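Local coordinates for protein PvdO (Pseudomonas aeruginosa, PDB 5HHA) that binds calcium and, as a periplasmic protein of the formylglycine-generating-enzyme family linked to chromophore maturation, may act as an oxidase, at residues E41-P46 with F77-Y82; V71-P76 with E154-Y159; P122-V127 with T197-S202; R148-S153 with R281-L286. All blocks are in the same frame, centred on the assembly; numbering follows the deposited sequence.

Contact 1: residues E41-P46 with F77-Y82; sequences EMVVLP and FAISRY
Arg81 grips the carboxylate of Glu41 side-on: NE (3.0 Å) and NH2 (2.8 Å) both donate to Glu41 OE1, which lies near the guanidinium plane although the two flat groups are turned 44° apart. This salt bridge closes one end of an antiparallel strand pair, 42-45 with 77-80, in the mixed sheet of the sulfatase-modifying-factor fold. Just beyond the strand, Arg81 N donates to Glu41 O, and a water 2.7 Å from Glu41 O accepts from Tyr82 N. Reciprocal backbone bonds join the hydrogen-bonded pairs Val43-Ile79 and Leu45-Phe77, the shortest being Leu45 N to Phe77 O at 2.8 Å. On the face carrying these four residues, Leu45 CD1 meets both Phe77 CZ (3.8 Å) and Ile79 CD1, while Leu45 CB stands over the rim of one Phe77 ring face. Tyr159 of helix 154-162 also packs on Phe77. Val43 CG1 lies against Arg81 CB, its side chain running roughly perpendicular to the arginine. Met42, bent at both chi2 (-58°) and chi3, curls over the neighbouring strand, and its CE methyl comes to rest 3.3 Å from the carbonyl carbon C of Ile79.

Contact 2: residues V71-P76 with E154-Y159; sequences VTFAKP and EAEREY
Phe73 and Tyr159 overlap with their side chains running opposite ways, the ring planes inclined at 34° and the centroids 4.3 Å apart, too oblique for a stack or an edge-to-face pair. Phe73 CE2 does most of the touching: it sits over one face of the tyrosine ring, displaced toward the rim, 3.3 Å from Tyr159 CG. CD2 of Phe73 follows along the same ring, within 3.8 Å of Tyr159 CZ. With Tyr159 CG anti to its backbone nitrogen (chi1 -179°), the ring extends from the helix toward the strand and over the phenylalanine; its hydroxyl bonds to Pro46 O on strand 42-52. The contact joins two elements of the sulfatase-modifying-factor fold, the end of strand 69-73 and the first turns of helix 154-162; the axes of segments 71-73 and 154-159 lie at 87°. The far end of the Phe73 ring points at the helix backbone, where CZ lies 3.7 Å from Ala155 O, an oxygen near the ring plane that is already bonded to Tyr159 N. On the other flank, Phe73 CE1 meets the aliphatic part of Glu156 at CG, 3.6 Å away, while the carboxylate of that glutamate is held by Arg150. Two residues earlier on the strand, Val71 directs CG1 onto the Ala155 methyl, CB, at 4.0 Å.

Contact 3: residues P122-V127 with T197-S202; sequences PRQPAV and TSPVGS
Arg123, Gln124 and Pro125 pack against Thr197 to Val200 in a loop-to-loop contact of the sulfatase-modifying-factor fold, without helix or strand on either side. The 197-202 loop borders the calcium site, Ser198 lying about 7 Å from the ion by side chain, and its Pro199-Ser202 part forms a type II beta turn with Gly201 at positive phi. One direct backbone bond joins the loops: Val200 N donates to Arg123 O at 2.8 Å. The valine also shields that oxygen with its side chain, CG1 of Val200 lying 3.3 Å from Arg123 O. Bends at chi2 and chi3 of the arginine bring Arg123 NH1 to 3.6 Å from Val200 CG2, the two side chains lying crosswise. On the other flank, Pro125 CD abuts Thr197 CB at 3.7 Å, and Pro125 CG reaches Val200 CG1. Gln124 CG lies alongside the Ser198-Pro199 peptide. A water joins the loops beside Pro125, donating to Pro125 O at 2.7 Å and to Thr197 OG1 at 2.8 Å.

Contact 4: residues R148-S153 with R281-L286; sequences RYRMLS and RVAREL
Glu285 is held by arginines of the facing segment. Arg150 NE meets Glu285 OE2 at 2.9 Å, nearly along the C-O axis, with the guanidinium and carboxylate close to coplanar. In the one modelled here of its two conformers, Arg148 adds a second grip, its NE approaching Glu285 OE1 at 2.8 Å on the anti side, 29° out of the carboxylate plane. This salt-bridge network flanks an antiparallel strand pair, 149-150 with 283-285, close to the C terminus in the mixed sheet of the sulfatase-modifying-factor fold. Arg150 and Ala283 exchange two backbone bonds, and Glu285 N donates to Arg148 O. The Ala283 methyl, CB, lies over one face of the Arg150 guanidinium, whose rotation is fixed further by NH1 bonding to Met151 O and by a salt bridge to Glu156. On the opposite sheet face, Arg284 CB makes a CH-pi contact with Tyr149, 4.0 Å from the ring centroid. The guanidinium of Arg284 stands steeply to that ring, planes 80° apart; one carboxylate oxygen, OD2 of Asp35, binds both the Tyr149 hydroxyl and Arg284 NE, which holds the two groups together. Val282 CG2 touches Tyr149 CD2 obliquely at the rim. Beyond the paired strands, a water bonded to Leu152 N lies 2.9 Å from Arg281 O. Leu152 itself packs back onto the strand, its CD1 reaching Ala283 CB at 3.8 Å.

How the contacts relate
From the N terminus, contact 1 comes first, pairing 41-46 with 77-82 and closing a loop that holds strand 69-73. Contact 2 starts inside that loop and crosses it, running from 71-76 to helix 154-162. Contacts 3 and 4 open after contact 1 has closed; each crosses contact 2, and they cross one another. Contact 4 spans the longest interval, bringing the C-terminal strand back to 148-153, just before the helix of contact 2. Contacts 1 and 4 share the sheet, since strand 77-80 pairs with 278-285, and Glu156 to Arg150 ties contacts 2 and 4. Contact 3 stands apart beside the calcium site, reaching contact 1 through Tyr82 on Val200.

Contact 1: residues E41-P46 with F77-Y82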
loop_
_atom_site.group_PDB
_atom_site.type_symbol
_atom_site.label_atom_id
_atom_site.label_comp_id
_atom_site.label_asym_id
_atom_site.label_seq_id
_atom_site.Cartn_x
_atom_site.Cartn_y
_atom_site.Cartn_z
ATOM N N GLU A 41 6.668 7.229 -9.580
ATOM C CA GLU A 41 7.880 6.458 -9.830
ATOM C C GLU A 41 7.615 4.974 -9.614
ATOM O O GLU A 41 7.165 4.566 -8.530
ATOM C CB GLU A 41 8.991 6.937 -8.921
ATOM C CG GLU A 41 9.399 8.389 -9.247
ATOM C CD GLU A 41 10.400 8.986 -8.282
ATOM O OE1 GLU A 41 11.012 8.260 -7.488
ATOM O OE2 GLU A 41 10.588 10.222 -8.303
ATOM N N MET A 42 7.869 4.183 -10.645
ATOM C CA MET A 42 7.591 2.759 -10.639
ATOM C C MET A 42 8.885 1.972 -10.490
ATOM O O MET A 42 9.954 2.390 -10.980
ATOM C CB MET A 42 6.928 2.385 -11.943
ATOM C CG MET A 42 5.689 3.177 -12.238
ATOM S SD MET A 42 4.400 3.077 -10.985
ATOM C CE MET A 42 3.883 1.349 -11.160
ATOM N N VAL A 43 8.813 0.828 -9.815
ATOM C CA VAL A 43 9.954 -0.070 -9.699
ATOM C C VAL A 43 9.524 -1.455 -10.173
ATOM O O VAL A 43 8.428 -1.933 -9.874
ATOM C CB VAL A 43 10.536 -0.093 -8.250
ATOM C CG1 VAL A 43 9.506 -0.591 -7.213
ATOM C CG2 VAL A 43 11.817 -0.916 -8.186
ATOM N N VAL A 44 10.394 -2.087 -10.955
ATOM C CA VAL A 44 10.125 -3.423 -11.455
ATOM C C VAL A 44 10.381 -4.464 -10.373
ATOM O O VAL A 44 11.465 -4.518 -9.806
ATOM C CB VAL A 44 11.007 -3.743 -12.695
ATOM C CG1 VAL A 44 10.763 -5.167 -13.192
ATOM C CG2 VAL A 44 10.755 -2.735 -13.819
ATOM N N LEU A 45 9.360 -5.262 -10.099
ATOM C CA LEU A 45 9.481 -6.425 -9.218
ATOM C C LEU A 45 9.731 -7.675 -10.049
ATOM O O LEU A 45 9.167 -7.849 -11.107
ATOM C CB LEU A 45 8.219 -6.615 -8.365
ATOM C CG LEU A 45 7.773 -5.416 -7.511
ATOM C CD1 LEU A 45 6.681 -5.862 -6.537
ATOM C CD2 LEU A 45 8.917 -4.825 -6.739
ATOM N N PRO A 46 10.555 -8.590 -9.533
ATOM C CA PRO A 46 10.891 -9.805 -10.270
ATOM C C PRO A 46 9.756 -10.795 -10.286
ATOM O O PRO A 46 8.894 -10.823 -9.400
ATOM C CB PRO A 46 12.070 -10.365 -9.476
ATOM C CG PRO A 46 11.877 -9.867 -8.114
ATOM C CD PRO A 46 11.271 -8.496 -8.256
ATOM N N PHE A 77 6.511 -7.358 -12.968
ATOM C CA PHE A 77 5.496 -6.313 -13.045
ATOM C C PHE A 77 6.007 -5.161 -12.206
ATOM O O PHE A 77 6.910 -5.327 -11.386
ATOM C CB PHE A 77 4.138 -6.806 -12.532
ATOM C CG PHE A 77 4.149 -7.216 -11.096
ATOM C CD1 PHE A 77 4.655 -8.439 -10.705
ATOM C CD2 PHE A 77 3.614 -6.369 -10.124
ATOM C CE1 PHE A 77 4.664 -8.811 -9.360
ATOM C CE2 PHE A 77 3.597 -6.736 -8.788
ATOM C CZ PHE A 77 4.123 -7.942 -8.404
ATOM N N ALA A 78 5.476 -3.964 -12.425
ATOM C CA ALA A 78 5.925 -2.791 -11.680
ATOM C C ALA A 78 4.882 -2.362 -10.653
ATOM O O ALA A 78 3.684 -2.493 -10.880
ATOM C CB ALA A 78 6.211 -1.655 -12.647
ATOM N N ILE A 79 5.369 -1.806 -9.553
ATOM C CA ILE A 79 4.508 -1.110 -8.592
ATOM C C ILE A 79 5.114 0.234 -8.306
ATOM O O ILE A 79 6.295 0.444 -8.521
ATOM C CB ILE A 79 4.285 -1.921 -7.271
ATOM C CG1 ILE A 79 5.573 -2.014 -6.460
ATOM C CG2 ILE A 79 3.685 -3.277 -7.537
ATOM C CD1 ILE A 79 5.314 -2.507 -5.020
ATOM N N SER A 80 4.311 1.146 -7.787
ATOM C CA SER A 80 4.861 2.431 -7.385
ATOM C C SER A 80 5.763 2.218 -6.168
ATOM O O SER A 80 5.378 1.546 -5.194
ATOM C CB SER A 80 3.752 3.450 -7.181
ATOM O OG SER A 80 2.790 3.052 -6.225
ATOM N N ARG A 81 6.997 2.702 -6.257
ATOM C CA ARG A 81 7.937 2.449 -5.170
ATOM C C ARG A 81 7.540 3.170 -3.893
ATOM O O ARG A 81 7.942 2.773 -2.780
ATOM C CB ARG A 81 9.388 2.752 -5.575
ATOM C CG ARG A 81 9.736 4.188 -5.877
ATOM C CD ARG A 81 11.237 4.257 -6.089
ATOM N NE ARG A 81 11.735 5.598 -6.360
ATOM C CZ ARG A 81 13.029 5.905 -6.351
ATOM N NH1 ARG A 81 13.936 4.959 -6.120
ATOM N NH2 ARG A 81 13.415 7.156 -6.597
ATOM N N TYR A 82 6.778 4.242 -4.065
ATOM C CA TYR A 82 6.144 4.964 -2.971
ATOM C C TYR A 82 4.631 4.802 -3.075
ATOM O O TYR A 82 4.105 4.450 -4.137
ATOM C CB TYR A 82 6.431 6.459 -3.078
ATOM C CG TYR A 82 7.888 6.817 -3.194
ATOM C CD1 TYR A 82 8.773 6.490 -2.187
ATOM C CD2 TYR A 82 8.389 7.504 -4.303
ATOM C CE1 TYR A 82 10.104 6.838 -2.262
ATOM C CE2 TYR A 82 9.729 7.852 -4.384
ATOM C CZ TYR A 82 10.565 7.490 -3.366
ATOM O OH TYR A 82 11.896 7.838 -3.447
HETATM O O HOH W 1 6.166 5.874 -6.369
HETATM O O HOH W 2 12.435 10.083 -5.006
#

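Contact 2: residues V71-P76 with E154-Y159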
loop_
_atom_site.group_PDB
_atom_site.type_symbol
_atom_site.label_atom_id
_atom_site.label_comp_id
_atom_site.label_asym_id
_atom_site.label_seq_id
_atom_site.Cartn_x
_atom_site.Cartn_y
_atom_site.Cartn_z
ATOM N N VAL A 71 2.529 -18.308 -3.444
ATOM C CA VAL A 71 1.931 -17.578 -4.557
ATOM C C VAL A 71 3.009 -17.314 -5.591
ATOM O O VAL A 71 4.142 -16.983 -5.260
ATOM C CB VAL A 71 1.318 -16.246 -4.063
ATOM C CG1 VAL A 71 0.764 -15.428 -5.206
ATOM C CG2 VAL A 71 0.270 -16.517 -3.055
ATOM N N THR A 72 2.619 -17.477 -6.853
ATOM C CA THR A 72 3.532 -17.364 -7.984
ATOM C C THR A 72 3.198 -16.208 -8.901
ATOM O O THR A 72 2.050 -16.036 -9.284
ATOM C CB THR A 72 3.485 -18.676 -8.810
ATOM O OG1 THR A 72 3.937 -19.757 -7.984
ATOM C CG2 THR A 72 4.321 -18.597 -10.076
ATOM N N PHE A 73 4.208 -15.406 -9.212
ATOM C CA PHE A 73 4.125 -14.331 -10.199
ATOM C C PHE A 73 4.933 -14.788 -11.401
ATOM O O PHE A 73 6.150 -14.841 -11.358
ATOM C CB PHE A 73 4.676 -13.004 -9.648
ATOM C CG PHE A 73 3.996 -12.575 -8.407
ATOM C CD1 PHE A 73 2.805 -11.925 -8.458
ATOM C CD2 PHE A 73 4.532 -12.899 -7.173
ATOM C CE1 PHE A 73 2.147 -11.560 -7.292
ATOM C CE2 PHE A 73 3.878 -12.522 -5.997
ATOM C CZ PHE A 73 2.682 -11.868 -6.078
ATOM N N ALA A 74 4.235 -15.172 -12.465
ATOM C CA ALA A 74 4.909 -15.734 -13.652
ATOM C C ALA A 74 5.743 -14.680 -14.393
ATOM O O ALA A 74 6.752 -14.996 -15.037
ATOM C CB ALA A 74 3.888 -16.377 -14.593
ATOM N N LYS A 75 5.351 -13.413 -14.281
ATOM C CA LYS A 75 5.970 -12.344 -15.045
ATOM C C LYS A 75 6.361 -11.191 -14.132
ATOM O O LYS A 75 5.643 -10.876 -13.161
ATOM C CB LYS A 75 4.996 -11.813 -16.104
ATOM C CG LYS A 75 4.584 -12.844 -17.140
ATOM C CD LYS A 75 3.860 -12.204 -18.311
ATOM C CE LYS A 75 3.592 -13.254 -19.387
ATOM N NZ LYS A 75 2.994 -12.671 -20.628
ATOM N N PRO A 76 7.482 -10.546 -14.424
ATOM C CA PRO A 76 7.770 -9.309 -13.696
ATOM C C PRO A 76 6.682 -8.255 -13.937
ATOM O O PRO A 76 5.980 -8.273 -14.943
ATOM C CB PRO A 76 9.116 -8.867 -14.264
ATOM C CG PRO A 76 9.218 -9.536 -15.589
ATOM C CD PRO A 76 8.432 -10.798 -15.524
ATOM N N GLU A 154 -3.691 -8.061 -3.307
ATOM C CA GLU A 154 -3.186 -8.261 -1.948
ATOM C C GLU A 154 -1.885 -9.051 -1.980
ATOM O O GLU A 154 -0.937 -8.762 -1.249
ATOM C CB GLU A 154 -4.227 -8.960 -1.081
ATOM C CG GLU A 154 -3.839 -8.964 0.393
ATOM C CD GLU A 154 -4.815 -9.607 1.349
ATOM O OE1 GLU A 154 -5.802 -10.222 0.908
ATOM O OE2 GLU A 154 -4.587 -9.431 2.571
ATOM N N ALA A 155 -1.844 -10.076 -2.826
ATOM C CA ALA A 155 -0.633 -10.883 -2.942
ATOM C C ALA A 155 0.554 -10.065 -3.445
ATOM O O ALA A 155 1.681 -10.183 -2.949
ATOM C CB ALA A 155 -0.899 -12.053 -3.877
ATOM N N GLU A 156 0.330 -9.217 -4.454
ATOM C CA GLU A 156 1.395 -8.346 -4.958
ATOM C C GLU A 156 1.907 -7.427 -3.862
ATOM O O GLU A 156 3.094 -7.172 -3.748
ATOM C CB GLU A 156 0.905 -7.491 -6.131
ATOM C CG GLU A 156 0.722 -8.267 -7.418
ATOM C CD GLU A 156 -0.017 -7.502 -8.499
ATOM O OE1 GLU A 156 -0.633 -6.458 -8.222
ATOM O OE2 GLU A 156 0.019 -7.989 -9.654
ATOM N N ARG A 157 0.983 -6.924 -3.048
ATOM C CA ARG A 157 1.356 -6.002 -1.992
ATOM C C ARG A 157 2.228 -6.715 -0.942
ATOM O O ARG A 157 3.283 -6.198 -0.542
ATOM C CB ARG A 157 0.117 -5.342 -1.389
ATOM C CG ARG A 157 0.344 -3.961 -0.778
ATOM C CD ARG A 157 1.121 -3.974 0.534
ATOM N NE ARG A 157 1.216 -2.621 1.080
ATOM C CZ ARG A 157 1.829 -2.315 2.215
ATOM N NH1 ARG A 157 2.261 -3.273 3.017
ATOM N NH2 ARG A 157 1.977 -1.050 2.553
ATOM N N GLU A 158 1.817 -7.894 -0.499
ATOM C CA GLU A 158 2.651 -8.602 0.487
ATOM C C GLU A 158 4.001 -8.993 -0.123
ATOM O O GLU A 158 5.023 -8.904 0.528
ATOM C CB GLU A 158 1.948 -9.819 1.076
ATOM C CG GLU A 158 2.757 -10.431 2.251
ATOM C CD GLU A 158 2.029 -11.492 3.058
ATOM O OE1 GLU A 158 0.855 -11.290 3.407
ATOM O OE2 GLU A 158 2.691 -12.520 3.358
ATOM N N TYR A 159 3.997 -9.408 -1.387
ATOM C CA TYR A 159 5.237 -9.767 -2.088
ATOM C C TYR A 159 6.202 -8.591 -2.070
ATOM O O TYR A 159 7.383 -8.716 -1.789
ATOM C CB TYR A 159 4.898 -10.137 -3.515
ATOM C CG TYR A 159 6.030 -10.568 -4.420
ATOM C CD1 TYR A 159 6.782 -11.705 -4.128
ATOM C CD2 TYR A 159 6.265 -9.918 -5.629
ATOM C CE1 TYR A 159 7.759 -12.159 -5.007
ATOM C CE2 TYR A 159 7.257 -10.355 -6.501
ATOM C CZ TYR A 159 7.969 -11.492 -6.185
ATOM O OH TYR A 159 8.943 -12.017 -7.027
#

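Contact 3: residues P122-V127 with T197-S202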
loop_
_atom_site.group_PDB
_atom_site.type_symbol
_atom_site.label_atom_id
_atom_site.label_comp_id
_atom_site.label_asym_id
_atom_site.label_seq_id
_atom_site.Cartn_x
_atom_site.Cartn_y
_atom_site.Cartn_z
ATOM N N PRO A 122 3.237 18.081 -0.697
ATOM C CA PRO A 122 2.998 17.358 -1.944
ATOM C C PRO A 122 3.686 15.999 -2.037
ATOM O O PRO A 122 3.266 15.213 -2.874
ATOM C CB PRO A 122 3.540 18.313 -2.999
ATOM C CG PRO A 122 4.591 19.098 -2.243
ATOM C CD PRO A 122 3.975 19.337 -0.929
ATOM N N ARG A 123 4.669 15.724 -1.183
ATOM C CA ARG A 123 5.289 14.408 -1.177
ATOM C C ARG A 123 4.774 13.517 -0.061
ATOM O O ARG A 123 5.190 12.369 0.017
ATOM C CB ARG A 123 6.803 14.516 -1.071
ATOM C CG ARG A 123 7.397 15.370 -2.176
ATOM C CD ARG A 123 8.247 14.599 -3.077
ATOM N NE ARG A 123 7.415 14.035 -4.112
ATOM C CZ ARG A 123 7.552 12.816 -4.608
ATOM N NH1 ARG A 123 8.510 12.003 -4.163
ATOM N NH2 ARG A 123 6.720 12.433 -5.568
ATOM N N GLN A 124 3.867 13.995 0.774
ATOM C CA GLN A 124 3.208 13.067 1.690
ATOM C C GLN A 124 2.224 12.227 0.871
ATOM O O GLN A 124 1.816 12.597 -0.222
ATOM C CB GLN A 124 2.490 13.822 2.796
ATOM C CG GLN A 124 3.389 14.130 3.999
ATOM C CD GLN A 124 2.798 15.204 4.886
ATOM O OE1 GLN A 124 1.969 14.947 5.751
ATOM N NE2 GLN A 124 3.228 16.439 4.680
ATOM N N PRO A 125 1.822 11.052 1.392
ATOM C CA PRO A 125 0.904 10.205 0.620
ATOM C C PRO A 125 -0.449 10.857 0.380
ATOM O O PRO A 125 -1.022 11.511 1.262
ATOM C CB PRO A 125 0.725 8.958 1.504
ATOM C CG PRO A 125 1.897 8.955 2.405
ATOM C CD PRO A 125 2.273 10.401 2.629
ATOM N N ALA A 126 -0.990 10.627 -0.807
ATOM C CA ALA A 126 -2.396 10.908 -1.068
ATOM C C ALA A 126 -3.254 10.077 -0.123
ATOM O O ALA A 126 -2.989 8.878 0.114
ATOM C CB ALA A 126 -2.740 10.558 -2.493
ATOM N N VAL A 127 -4.295 10.682 0.414
ATOM C CA VAL A 127 -5.246 10.005 1.279
ATOM C C VAL A 127 -6.652 10.534 0.942
ATOM O O VAL A 127 -6.824 11.301 -0.021
ATOM C CB VAL A 127 -4.901 10.244 2.767
ATOM C CG1 VAL A 127 -3.586 9.558 3.133
ATOM C CG2 VAL A 127 -4.859 11.748 3.114
ATOM N N THR A 197 1.530 11.712 8.621
ATOM C CA THR A 197 2.325 11.054 7.575
ATOM C C THR A 197 3.649 11.786 7.349
ATOM O O THR A 197 3.811 12.968 7.733
ATOM C CB THR A 197 1.552 10.937 6.267
ATOM O OG1 THR A 197 1.133 12.252 5.883
ATOM C CG2 THR A 197 0.339 10.036 6.417
ATOM N N SER A 198 4.579 11.094 6.720
ATOM C CA SER A 198 5.884 11.593 6.358
ATOM C C SER A 198 5.976 11.645 4.843
ATOM O O SER A 198 5.290 10.927 4.128
ATOM C CB SER A 198 6.958 10.636 6.903
ATOM O OG SER A 198 6.602 9.260 6.660
ATOM N N PRO A 199 6.854 12.509 4.312
ATOM C CA PRO A 199 7.071 12.469 2.869
ATOM C C PRO A 199 7.442 11.065 2.465
ATOM O O PRO A 199 8.153 10.369 3.182
ATOM C CB PRO A 199 8.243 13.445 2.648
ATOM C CG PRO A 199 8.245 14.311 3.857
ATOM C CD PRO A 199 7.698 13.495 4.997
ATOM N N VAL A 200 7.003 10.636 1.297
ATOM C CA VAL A 200 7.313 9.283 0.865
ATOM C C VAL A 200 8.829 9.117 0.775
ATOM O O VAL A 200 9.550 10.045 0.358
ATOM C CB VAL A 200 6.606 8.930 -0.455
ATOM C CG1 VAL A 200 5.088 9.047 -0.279
ATOM C CG2 VAL A 200 7.111 9.808 -1.623
ATOM N N GLY A 201 9.327 7.956 1.195
ATOM C CA GLY A 201 10.748 7.676 1.110
ATOM C C GLY A 201 11.590 8.290 2.217
ATOM O O GLY A 201 12.787 8.538 2.004
ATOM N N SER A 202 11.023 8.558 3.389
ATOM C CA SER A 202 11.760 9.154 4.498
ATOM C C SER A 202 12.546 8.112 5.295
ATOM O O SER A 202 13.261 8.482 6.248
ATOM C CB SER A 202 10.831 9.921 5.427
ATOM O OG SER A 202 10.283 11.048 4.757
HETATM O O HOH W 3 9.389 12.584 -0.878
HETATM O O HOH W 4 -0.810 12.218 3.902
#

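Contact 4: residues R148-S153 with R281-L286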
loop_
_atom_site.group_PDB
_atom_site.type_symbol
_atom_site.label_atom_id
_atom_site.label_comp_id
_atom_site.label_asym_id
_atom_site.label_seq_id
_atom_site.Cartn_x
_atom_site.Cartn_y
_atom_site.Cartn_z
ATOM N N ARG A 148 -0.818 0.050 -19.037
ATOM C CA ARG A 148 -1.869 -0.596 -18.258
ATOM C C ARG A 148 -1.612 -0.455 -16.759
ATOM O O ARG A 148 -0.902 -1.259 -16.169
ATOM C CB ARG A 148 -1.995 -2.071 -18.662
ATOM C CG ARG A 148 -2.209 -2.241 -20.170
ATOM C CD ARG A 148 -2.603 -3.658 -20.568
ATOM N NE ARG A 148 -1.658 -4.667 -20.098
ATOM C CZ ARG A 148 -0.671 -5.191 -20.820
ATOM N NH1 ARG A 148 -0.474 -4.807 -22.076
ATOM N NH2 ARG A 148 0.122 -6.109 -20.280
ATOM N N TYR A 149 -2.186 0.591 -16.165
ATOM C CA TYR A 149 -2.122 0.807 -14.721
ATOM C C TYR A 149 -3.371 0.252 -14.052
ATOM O O TYR A 149 -4.449 0.192 -14.628
ATOM C CB TYR A 149 -1.975 2.295 -14.387
ATOM C CG TYR A 149 -0.582 2.823 -14.572
ATOM C CD1 TYR A 149 -0.157 3.325 -15.811
ATOM C CD2 TYR A 149 0.333 2.842 -13.526
ATOM C CE1 TYR A 149 1.120 3.795 -15.986
ATOM C CE2 TYR A 149 1.621 3.325 -13.696
ATOM C CZ TYR A 149 2.008 3.806 -14.927
ATOM O OH TYR A 149 3.288 4.265 -15.050
ATOM N N ARG A 150 -3.228 -0.165 -12.793
ATOM C CA ARG A 150 -4.304 -0.803 -12.062
ATOM C C ARG A 150 -3.971 -0.813 -10.569
ATOM O O ARG A 150 -2.858 -0.511 -10.190
ATOM C CB ARG A 150 -4.499 -2.244 -12.551
ATOM C CG ARG A 150 -3.253 -3.063 -12.433
ATOM C CD ARG A 150 -3.537 -4.541 -12.651
ATOM N NE ARG A 150 -2.309 -5.323 -12.771
ATOM C CZ ARG A 150 -1.579 -5.758 -11.751
ATOM N NH1 ARG A 150 -1.955 -5.534 -10.501
ATOM N NH2 ARG A 150 -0.487 -6.471 -11.973
ATOM N N MET A 151 -4.934 -1.230 -9.753
ATOM C CA MET A 151 -4.656 -1.524 -8.343
ATOM C C MET A 151 -3.706 -2.704 -8.204
ATOM O O MET A 151 -3.727 -3.620 -9.047
ATOM C CB MET A 151 -5.952 -1.889 -7.624
ATOM C CG MET A 151 -6.962 -0.761 -7.586
ATOM S SD MET A 151 -8.431 -1.188 -6.622
ATOM C CE MET A 151 -7.807 -0.751 -5.058
ATOM N N LEU A 152 -2.959 -2.744 -7.099
ATOM C CA LEU A 152 -2.272 -3.957 -6.679
ATOM C C LEU A 152 -3.278 -4.980 -6.173
ATOM O O LEU A 152 -4.312 -4.642 -5.617
ATOM C CB LEU A 152 -1.326 -3.644 -5.517
ATOM C CG LEU A 152 0.024 -3.084 -5.909
ATOM C CD1 LEU A 152 -0.099 -1.711 -6.501
ATOM C CD2 LEU A 152 0.907 -3.059 -4.699
ATOM N N SER A 153 -2.943 -6.256 -6.342
ATOM C CA SER A 153 -3.601 -7.307 -5.604
ATOM C C SER A 153 -2.968 -7.423 -4.212
ATOM O O SER A 153 -1.844 -6.974 -3.973
ATOM C CB SER A 153 -3.531 -8.650 -6.326
ATOM O OG SER A 153 -2.214 -9.156 -6.252
ATOM N N ARG A 281 -1.077 2.434 -3.682
ATOM C CA ARG A 281 -0.092 2.324 -4.747
ATOM C C ARG A 281 -0.841 1.967 -6.038
ATOM O O ARG A 281 -2.006 1.584 -6.022
ATOM C CB ARG A 281 0.939 1.241 -4.427
ATOM C CG ARG A 281 1.778 1.547 -3.235
ATOM C CD ARG A 281 2.769 0.430 -2.924
ATOM N NE ARG A 281 3.238 0.615 -1.577
ATOM C CZ ARG A 281 4.360 1.237 -1.222
ATOM N NH1 ARG A 281 5.276 1.601 -2.113
ATOM N NH2 ARG A 281 4.588 1.466 0.062
ATOM N N VAL A 282 -0.122 2.083 -7.160
ATOM C CA VAL A 282 -0.584 1.536 -8.412
ATOM C C VAL A 282 0.444 0.552 -8.935
ATOM O O VAL A 282 1.636 0.603 -8.614
ATOM C CB VAL A 282 -0.862 2.638 -9.484
ATOM C CG1 VAL A 282 -2.042 3.511 -9.090
ATOM C CG2 VAL A 282 0.366 3.506 -9.761
ATOM N N ALA A 283 -0.056 -0.328 -9.794
ATOM C CA ALA A 283 0.773 -1.315 -10.479
ATOM C C ALA A 283 0.672 -1.087 -11.979
ATOM O O ALA A 283 -0.317 -0.530 -12.452
ATOM C CB ALA A 283 0.326 -2.728 -10.132
ATOM N N ARG A 284 1.664 -1.594 -12.702
ATOM C CA ARG A 284 1.740 -1.406 -14.146
ATOM C C ARG A 284 2.269 -2.682 -14.779
ATOM O O ARG A 284 3.306 -3.197 -14.360
ATOM C CB ARG A 284 2.639 -0.201 -14.449
ATOM C CG ARG A 284 3.518 -0.290 -15.690
ATOM C CD ARG A 284 3.070 0.669 -16.750
ATOM N NE ARG A 284 4.154 1.416 -17.414
ATOM C CZ ARG A 284 5.017 0.898 -18.290
ATOM N NH1 ARG A 284 5.000 -0.389 -18.576
ATOM N NH2 ARG A 284 5.914 1.677 -18.853
ATOM N N GLU A 285 1.578 -3.185 -15.792
ATOM C CA GLU A 285 2.080 -4.349 -16.514
ATOM C C GLU A 285 3.255 -3.906 -17.371
ATOM O O GLU A 285 3.317 -2.768 -17.827
ATOM C CB GLU A 285 0.964 -4.992 -17.338
ATOM C CG GLU A 285 0.262 -6.130 -16.577
ATOM C CD GLU A 285 -1.257 -6.044 -16.596
ATOM O OE1 GLU A 285 -1.848 -6.018 -17.691
ATOM O OE2 GLU A 285 -1.872 -6.027 -15.511
ATOM N N LEU A 286 4.213 -4.806 -17.563
ATOM C CA LEU A 286 5.401 -4.470 -18.335
ATOM C C LEU A 286 5.270 -4.918 -19.786
ATOM O O LEU A 286 4.467 -5.792 -20.106
ATOM C CB LEU A 286 6.640 -5.063 -17.663
ATOM C CG LEU A 286 6.865 -4.349 -16.331
ATOM C CD1 LEU A 286 7.948 -5.015 -15.495
ATOM C CD2 LEU A 286 7.216 -2.913 -16.577
ATOM O OXT LEU A 286 5.948 -4.384 -20.667
HETATM O O HOH W 5 1.580 -1.494 -19.566
HETATM O O HOH W 6 -3.749 -0.554 -5.279
#